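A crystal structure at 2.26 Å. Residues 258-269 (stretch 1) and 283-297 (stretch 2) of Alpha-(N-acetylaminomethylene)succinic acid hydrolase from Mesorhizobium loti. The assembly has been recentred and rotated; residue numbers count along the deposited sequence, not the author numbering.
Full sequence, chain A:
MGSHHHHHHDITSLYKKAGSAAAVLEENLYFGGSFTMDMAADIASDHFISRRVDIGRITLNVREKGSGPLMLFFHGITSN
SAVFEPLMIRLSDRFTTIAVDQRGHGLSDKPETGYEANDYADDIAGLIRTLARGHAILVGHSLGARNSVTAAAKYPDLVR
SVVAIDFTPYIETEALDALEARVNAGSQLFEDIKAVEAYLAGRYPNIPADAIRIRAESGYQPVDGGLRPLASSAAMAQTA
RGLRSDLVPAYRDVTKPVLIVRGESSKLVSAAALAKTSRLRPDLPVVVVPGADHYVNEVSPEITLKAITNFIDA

Stretch 1 258-269: VLIVRGESSKLV
Stretch 2 283-297: DLPVVVVPGADHYVN

Parallel β-strands pair through a ladder in which one strand donates and accepts through alternate residues, and this hydrolase offers a compact example. The strand through Ile260 to Arg262 and the strand through Val286 to Val288 run parallel, their axes 4.7 Å apart at closest approach and crossing at -18°. Ile260 pairs with Val286, Val261 with Val287, Arg262 with Val288 and Gly263 with Val289, with CA-CA separations of 4.8 to 4.9 Å. The hydrogen bonds zigzag: Ile260 N to Pro285 O (3.0 Å), Val287 N to Ile260 O (2.8 Å), Arg262 N to Val287 O (2.9 Å), Val289 N to Arg262 O (2.8 Å) and Glu264 N to Val289 O (3.0 Å). Extended torsions, such as -118/127 at Val261 and -133/126 at Val287, sustain the ladder.

Beyond it, two turns interlock. A type I turn spans Gly263 to Ser266, and a type II turn spans Val289 to Ala292, where Gly291 accommodates phi 77°. Ser265 N donates to Ala292 O (2.9 Å), while Glu264, with chi1 and chi2 both t, receives Gly291 N at OE1 (3.1 Å). One water accepts from both Lys267 N (2.8 Å) and His294 N (2.9 Å).

Gly263 is buried where a CB would lie 2.0 Å from Asp293 O; its CA instead approaches that oxygen at 3.6 Å.

Branched aliphatic residues suit the extended backbone and fill the space around it. Val261 and Val287, t rotamers on one face, meet CG2 to CB at 4.2 Å; Val261 CG1 also reaches Val289 CG2 and Val296 CG1, each at 3.9 Å. On the other face, Ile260 (m, t) packs CB against Val286 CG2 at 4.2 Å. At the far end, Leu268 CB lies over one face of the His294 ring, 4.1 Å from its centroid. The contact buries 973 Å², both sides summed.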

ATOM      1  N   VAL A 258      -3.512  -7.011   1.266  1.00 24.81           N
ATOM      2  CA  VAL A 258      -4.493  -6.306   2.078  1.00 23.19           C
ATOM      3  C   VAL A 258      -4.029  -4.885   2.381  1.00 24.21           C
ATOM      4  O   VAL A 258      -2.962  -4.675   2.953  1.00 25.63           O
ATOM      5  CB  VAL A 258      -4.751  -7.036   3.409  1.00 25.24           C
ATOM      6  CG1 VAL A 258      -5.726  -6.230   4.279  1.00 21.81           C
ATOM      7  CG2 VAL A 258      -5.307  -8.428   3.129  1.00 24.05           C
ATOM      8  N   LEU A 259      -4.825  -3.907   1.969  1.00 22.93           N
ATOM      9  CA  LEU A 259      -4.513  -2.514   2.229  1.00 22.21           C
ATOM     10  C   LEU A 259      -5.296  -2.125   3.482  1.00 23.42           C
ATOM     11  O   LEU A 259      -6.511  -2.303   3.537  1.00 24.26           O
ATOM     12  CB  LEU A 259      -4.952  -1.640   1.061  1.00 19.39           C
ATOM     13  CG  LEU A 259      -4.834  -0.127   1.289  1.00 19.77           C
ATOM     14  CD1 LEU A 259      -3.363   0.295   1.240  1.00 20.64           C
ATOM     15  CD2 LEU A 259      -5.622   0.614   0.205  1.00 18.06           C
ATOM     16  N   ILE A 260      -4.608  -1.612   4.491  1.00 23.21           N
ATOM     17  CA  ILE A 260      -5.283  -1.212   5.717  1.00 24.09           C
ATOM     18  C   ILE A 260      -5.544   0.286   5.672  1.00 25.41           C
ATOM     19  O   ILE A 260      -4.619   1.083   5.489  1.00 26.63           O
ATOM     20  CB  ILE A 260      -4.433  -1.518   6.962  1.00 22.63           C
ATOM     21  CG1 ILE A 260      -4.106  -3.010   7.023  1.00 23.71           C
ATOM     22  CG2 ILE A 260      -5.189  -1.105   8.211  1.00 22.23           C
ATOM     23  CD1 ILE A 260      -3.135  -3.374   8.138  1.00 21.74           C
ATOM     24  N   VAL A 261      -6.807   0.668   5.820  1.00 23.43           N
ATOM     25  CA  VAL A 261      -7.166   2.076   5.809  1.00 21.83           C
ATOM     26  C   VAL A 261      -7.774   2.440   7.148  1.00 23.47           C
ATOM     27  O   VAL A 261      -8.697   1.770   7.615  1.00 24.60           O
ATOM     28  CB  VAL A 261      -8.184   2.396   4.695  1.00 18.71           C
ATOM     29  CG1 VAL A 261      -8.606   3.848   4.784  1.00 16.82           C
ATOM     30  CG2 VAL A 261      -7.564   2.120   3.332  1.00 19.10           C
ATOM     31  N   ARG A 262      -7.234   3.477   7.784  1.00 22.20           N
ATOM     32  CA  ARG A 262      -7.764   3.930   9.066  1.00 22.29           C
ATOM     33  C   ARG A 262      -8.079   5.406   8.986  1.00 21.54           C
ATOM     34  O   ARG A 262      -7.419   6.154   8.263  1.00 20.53           O
ATOM     35  CB  ARG A 262      -6.767   3.732  10.218  1.00 20.91           C
ATOM     36  CG  ARG A 262      -7.385   4.101  11.577  1.00 22.76           C
ATOM     37  CD  ARG A 262      -6.400   4.172  12.728  1.00 24.45           C
ATOM     38  NE  ARG A 262      -5.843   5.513  12.842  1.00 30.43           N
ATOM     39  CZ  ARG A 262      -6.187   6.414  13.758  1.00 26.71           C
ATOM     40  NH1 ARG A 262      -7.098   6.142  14.684  1.00 25.99           N
ATOM     41  NH2 ARG A 262      -5.620   7.607  13.730  1.00 27.26           N
ATOM     42  N   GLY A 263      -9.092   5.822   9.730  1.00 21.23           N
ATOM     43  CA  GLY A 263      -9.433   7.228   9.761  1.00 22.78           C
ATOM     44  C   GLY A 263      -8.608   7.833  10.883  1.00 21.60           C
ATOM     45  O   GLY A 263      -8.473   7.224  11.948  1.00 20.26           O
ATOM     46  N   GLU A 264      -8.048   9.012  10.653  1.00 20.48           N
ATOM     47  CA  GLU A 264      -7.238   9.672  11.670  1.00 22.04           C
ATOM     48  C   GLU A 264      -7.931   9.795  13.024  1.00 21.82           C
ATOM     49  O   GLU A 264      -7.326   9.524  14.058  1.00 20.52           O
ATOM     50  CB  GLU A 264      -6.807  11.063  11.193  1.00 24.34           C
ATOM     51  CG  GLU A 264      -6.162  11.902  12.279  1.00 27.06           C
ATOM     52  CD  GLU A 264      -5.813  13.300  11.811  1.00 30.13           C
ATOM     53  OE1 GLU A 264      -6.650  13.930  11.129  1.00 29.96           O
ATOM     54  OE2 GLU A 264      -4.705  13.772  12.139  1.00 33.48           O
ATOM     55  N   SER A 265      -9.196  10.204  13.025  1.00 21.40           N
ATOM     56  CA  SER A 265      -9.915  10.358  14.283  1.00 22.12           C
ATOM     57  C   SER A 265     -10.953   9.264  14.556  1.00 22.87           C
ATOM     58  O   SER A 265     -11.887   9.459  15.338  1.00 22.02           O
ATOM     59  CB  SER A 265     -10.578  11.739  14.343  1.00 21.07           C
ATOM     60  OG  SER A 265     -11.379  11.981  13.198  1.00 28.39           O
ATOM     61  N   SER A 266     -10.782   8.108  13.922  1.00 22.77           N
ATOM     62  CA  SER A 266     -11.703   6.995  14.137  1.00 23.63           C
ATOM     63  C   SER A 266     -11.837   6.652  15.621  1.00 24.15           C
ATOM     64  O   SER A 266     -10.836   6.534  16.321  1.00 24.48           O
ATOM     65  CB  SER A 266     -11.218   5.738  13.417  1.00 20.42           C
ATOM     66  OG  SER A 266     -11.908   4.607  13.928  1.00 16.57           O
ATOM     67  N   LYS A 267     -13.065   6.478  16.095  1.00 24.92           N
ATOM     68  CA  LYS A 267     -13.264   6.125  17.492  1.00 29.08           C
ATOM     69  C   LYS A 267     -13.345   4.607  17.665  1.00 28.04           C
ATOM     70  O   LYS A 267     -13.428   4.113  18.786  1.00 29.91           O
ATOM     71  CB  LYS A 267     -14.531   6.785  18.046  1.00 32.01           C
ATOM     72  CG  LYS A 267     -14.496   8.297  18.007  1.00 37.13           C
ATOM     73  CD  LYS A 267     -15.679   8.910  18.743  1.00 43.06           C
ATOM     74  CE  LYS A 267     -17.029   8.409  18.233  1.00 46.99           C
ATOM     75  NZ  LYS A 267     -18.184   9.050  18.957  1.00 49.36           N
ATOM     76  N   LEU A 268     -13.308   3.871  16.557  1.00 26.70           N
ATOM     77  CA  LEU A 268     -13.364   2.412  16.612  1.00 25.76           C
ATOM     78  C   LEU A 268     -11.941   1.853  16.569  1.00 26.61           C
ATOM     79  O   LEU A 268     -11.541   1.094  17.448  1.00 27.50           O
ATOM     80  CB  LEU A 268     -14.173   1.861  15.435  1.00 25.46           C
ATOM     81  CG  LEU A 268     -14.851   0.481  15.527  1.00 28.79           C
ATOM     82  CD1 LEU A 268     -14.427  -0.351  14.335  1.00 25.93           C
ATOM     83  CD2 LEU A 268     -14.518  -0.229  16.827  1.00 25.00           C
ATOM     84  N   VAL A 269     -11.178   2.238  15.550  1.00 25.98           N
ATOM     85  CA  VAL A 269      -9.798   1.777  15.420  1.00 25.58           C
ATOM     86  C   VAL A 269      -8.862   2.897  15.866  1.00 26.97           C
ATOM     87  O   VAL A 269      -8.714   3.909  15.180  1.00 27.62           O
ATOM     88  CB  VAL A 269      -9.460   1.381  13.958  1.00 25.49           C
ATOM     89  CG1 VAL A 269      -7.979   1.055  13.825  1.00 21.73           C
ATOM     90  CG2 VAL A 269     -10.296   0.179  13.539  1.00 24.74           C
ATOM     91  N   ASP A 283       4.239  -6.052   6.632  1.00 22.26           N
ATOM     92  CA  ASP A 283       4.242  -6.032   5.170  1.00 22.08           C
ATOM     93  C   ASP A 283       2.973  -5.479   4.515  1.00 22.81           C
ATOM     94  O   ASP A 283       2.990  -5.135   3.334  1.00 22.35           O
ATOM     95  CB  ASP A 283       4.499  -7.445   4.648  1.00 22.27           C
ATOM     96  CG  ASP A 283       3.395  -8.412   5.043  1.00 25.35           C
ATOM     97  OD1 ASP A 283       2.568  -8.778   4.173  1.00 25.63           O
ATOM     98  OD2 ASP A 283       3.341  -8.788   6.233  1.00 24.60           O
ATOM     99  N   LEU A 284       1.876  -5.398   5.261  1.00 21.85           N
ATOM    100  CA  LEU A 284       0.628  -4.895   4.688  1.00 23.20           C
ATOM    101  C   LEU A 284       0.621  -3.365   4.576  1.00 22.55           C
ATOM    102  O   LEU A 284       0.718  -2.663   5.581  1.00 23.85           O
ATOM    103  CB  LEU A 284      -0.564  -5.373   5.532  1.00 21.29           C
ATOM    104  CG  LEU A 284      -0.754  -6.894   5.595  1.00 24.13           C
ATOM    105  CD1 LEU A 284      -1.896  -7.266   6.556  1.00 21.47           C
ATOM    106  CD2 LEU A 284      -1.035  -7.419   4.183  1.00 24.29           C
ATOM    107  N   PRO A 285       0.511  -2.831   3.347  1.00 20.62           N
ATOM    108  CA  PRO A 285       0.495  -1.374   3.146  1.00 20.47           C
ATOM    109  C   PRO A 285      -0.585  -0.684   3.973  1.00 20.53           C
ATOM    110  O   PRO A 285      -1.688  -1.200   4.132  1.00 20.77           O
ATOM    111  CB  PRO A 285       0.260  -1.227   1.645  1.00 18.73           C
ATOM    112  CG  PRO A 285      -0.541  -2.449   1.318  1.00 21.99           C
ATOM    113  CD  PRO A 285       0.202  -3.530   2.090  1.00 20.63           C
ATOM    114  N   VAL A 286      -0.258   0.493   4.488  1.00 21.06           N
ATOM    115  CA  VAL A 286      -1.178   1.243   5.327  1.00 21.14           C
ATOM    116  C   VAL A 286      -1.448   2.662   4.832  1.00 22.74           C
ATOM    117  O   VAL A 286      -0.545   3.345   4.336  1.00 23.34           O
ATOM    118  CB  VAL A 286      -0.633   1.332   6.775  1.00 19.86           C
ATOM    119  CG1 VAL A 286      -1.555   2.170   7.623  1.00 21.47           C
ATOM    120  CG2 VAL A 286      -0.488  -0.074   7.375  1.00 18.79           C
ATOM    121  N   VAL A 287      -2.699   3.092   4.993  1.00 21.76           N
ATOM    122  CA  VAL A 287      -3.159   4.427   4.621  1.00 19.84           C
ATOM    123  C   VAL A 287      -3.973   4.991   5.796  1.00 21.20           C
ATOM    124  O   VAL A 287      -4.898   4.339   6.280  1.00 20.86           O
ATOM    125  CB  VAL A 287      -4.055   4.377   3.352  1.00 20.18           C
ATOM    126  CG1 VAL A 287      -4.865   5.656   3.217  1.00 19.00           C
ATOM    127  CG2 VAL A 287      -3.192   4.190   2.110  1.00 19.15           C
ATOM    128  N   VAL A 288      -3.600   6.182   6.267  1.00 21.96           N
ATOM    129  CA  VAL A 288      -4.293   6.860   7.368  1.00 22.34           C
ATOM    130  C   VAL A 288      -4.878   8.133   6.753  1.00 23.40           C
ATOM    131  O   VAL A 288      -4.142   9.008   6.292  1.00 24.10           O
ATOM    132  CB  VAL A 288      -3.324   7.233   8.534  1.00 22.86           C
ATOM    133  CG1 VAL A 288      -4.071   7.999   9.620  1.00 21.73           C
ATOM    134  CG2 VAL A 288      -2.721   5.971   9.146  1.00 21.85           C
ATOM    135  N   VAL A 289      -6.205   8.226   6.735  1.00 24.38           N
ATOM    136  CA  VAL A 289      -6.877   9.362   6.124  1.00 23.21           C
ATOM    137  C   VAL A 289      -7.112  10.532   7.078  1.00 25.27           C
ATOM    138  O   VAL A 289      -7.863  10.421   8.047  1.00 25.70           O
ATOM    139  CB  VAL A 289      -8.226   8.921   5.498  1.00 23.30           C
ATOM    140  CG1 VAL A 289      -8.825  10.057   4.679  1.00 19.36           C
ATOM    141  CG2 VAL A 289      -8.017   7.679   4.628  1.00 20.64           C
ATOM    142  N   PRO A 290      -6.467  11.678   6.802  1.00 26.33           N
ATOM    143  CA  PRO A 290      -6.597  12.884   7.626  1.00 26.34           C
ATOM    144  C   PRO A 290      -8.007  13.454   7.536  1.00 25.86           C
ATOM    145  O   PRO A 290      -8.632  13.430   6.476  1.00 25.76           O
ATOM    146  CB  PRO A 290      -5.563  13.835   7.021  1.00 27.32           C
ATOM    147  CG  PRO A 290      -4.575  12.911   6.352  1.00 28.76           C
ATOM    148  CD  PRO A 290      -5.470  11.882   5.737  1.00 25.42           C
ATOM    149  N   GLY A 291      -8.499  13.968   8.655  1.00 26.75           N
ATOM    150  CA  GLY A 291      -9.831  14.544   8.687  1.00 27.75           C
ATOM    151  C   GLY A 291     -10.970  13.535   8.732  1.00 28.50           C
ATOM    152  O   GLY A 291     -12.130  13.927   8.862  1.00 31.47           O
ATOM    153  N   ALA A 292     -10.651  12.245   8.628  1.00 25.58           N
ATOM    154  CA  ALA A 292     -11.673  11.201   8.646  1.00 23.69           C
ATOM    155  C   ALA A 292     -11.777  10.456   9.974  1.00 22.71           C
ATOM    156  O   ALA A 292     -10.765  10.169  10.621  1.00 23.66           O
ATOM    157  CB  ALA A 292     -11.410  10.199   7.523  1.00 20.70           C
ATOM    158  N   ASP A 293     -13.006  10.151  10.380  1.00 22.01           N
ATOM    159  CA  ASP A 293     -13.226   9.393  11.606  1.00 24.05           C
ATOM    160  C   ASP A 293     -13.476   7.950  11.150  1.00 24.82           C
ATOM    161  O   ASP A 293     -12.954   7.534  10.112  1.00 26.20           O
ATOM    162  CB  ASP A 293     -14.417   9.946  12.415  1.00 24.14           C
ATOM    163  CG  ASP A 293     -15.738   9.890  11.651  1.00 27.69           C
ATOM    164  OD1 ASP A 293     -16.790  10.206  12.255  1.00 26.57           O
ATOM    165  OD2 ASP A 293     -15.728   9.533  10.452  1.00 29.43           O
ATOM    166  N   HIS A 294     -14.259   7.186  11.901  1.00 23.62           N
ATOM    167  CA  HIS A 294     -14.516   5.803  11.530  1.00 23.73           C
ATOM    168  C   HIS A 294     -15.107   5.632  10.129  1.00 25.25           C
ATOM    169  O   HIS A 294     -14.817   4.645   9.444  1.00 25.22           O
ATOM    170  CB  HIS A 294     -15.440   5.162  12.575  1.00 24.23           C
ATOM    171  CG  HIS A 294     -15.917   3.787  12.215  1.00 25.06           C
ATOM    172  ND1 HIS A 294     -15.057   2.740  11.950  1.00 23.01           N
ATOM    173  CD2 HIS A 294     -17.169   3.277  12.120  1.00 25.58           C
ATOM    174  CE1 HIS A 294     -15.757   1.647  11.712  1.00 23.64           C
ATOM    175  NE2 HIS A 294     -17.042   1.944  11.809  1.00 23.53           N
ATOM    176  N   TYR A 295     -15.920   6.598   9.700  1.00 23.74           N
ATOM    177  CA  TYR A 295     -16.595   6.540   8.401  1.00 22.13           C
ATOM    178  C   TYR A 295     -15.770   7.107   7.249  1.00 23.67           C
ATOM    179  O   TYR A 295     -16.186   8.033   6.554  1.00 23.15           O
ATOM    180  CB  TYR A 295     -17.936   7.259   8.538  1.00 19.41           C
ATOM    181  CG  TYR A 295     -18.681   6.746   9.742  1.00 20.64           C
ATOM    182  CD1 TYR A 295     -19.357   5.524   9.698  1.00 20.60           C
ATOM    183  CD2 TYR A 295     -18.594   7.405  10.969  1.00 21.44           C
ATOM    184  CE1 TYR A 295     -19.917   4.965  10.850  1.00 22.42           C
ATOM    185  CE2 TYR A 295     -19.152   6.853  12.129  1.00 23.18           C
ATOM    186  CZ  TYR A 295     -19.806   5.633  12.060  1.00 23.59           C
ATOM    187  OH  TYR A 295     -20.338   5.074  13.200  1.00 25.85           O
ATOM    188  N   VAL A 296     -14.607   6.503   7.036  1.00 24.32           N
ATOM    189  CA  VAL A 296     -13.669   6.938   6.012  1.00 23.89           C
ATOM    190  C   VAL A 296     -14.195   7.145   4.593  1.00 25.02           C
ATOM    191  O   VAL A 296     -14.075   8.242   4.041  1.00 24.58           O
ATOM    192  CB  VAL A 296     -12.470   5.976   5.936  1.00 23.71           C
ATOM    193  CG1 VAL A 296     -11.376   6.580   5.051  1.00 20.48           C
ATOM    194  CG2 VAL A 296     -11.962   5.683   7.348  1.00 21.13           C
ATOM    195  N   ASN A 297     -14.765   6.105   3.993  1.00 24.13           N
ATOM    196  CA  ASN A 297     -15.245   6.230   2.625  1.00 25.86           C
ATOM    197  C   ASN A 297     -16.328   7.300   2.428  1.00 26.21           C
ATOM    198  O   ASN A 297     -16.372   7.967   1.386  1.00 25.18           O
ATOM    199  CB  ASN A 297     -15.700   4.859   2.083  1.00 23.74           C
ATOM    200  CG  ASN A 297     -16.779   4.210   2.931  1.00 24.97           C
ATOM    201  OD1 ASN A 297     -17.886   3.949   2.448  1.00 22.35           O
ATOM    202  ND2 ASN A 297     -16.462   3.930   4.196  1.00 23.59           N
TER
HETATM  203  O   HOH W   1     -15.278   7.437  14.628  1.00 15.58           O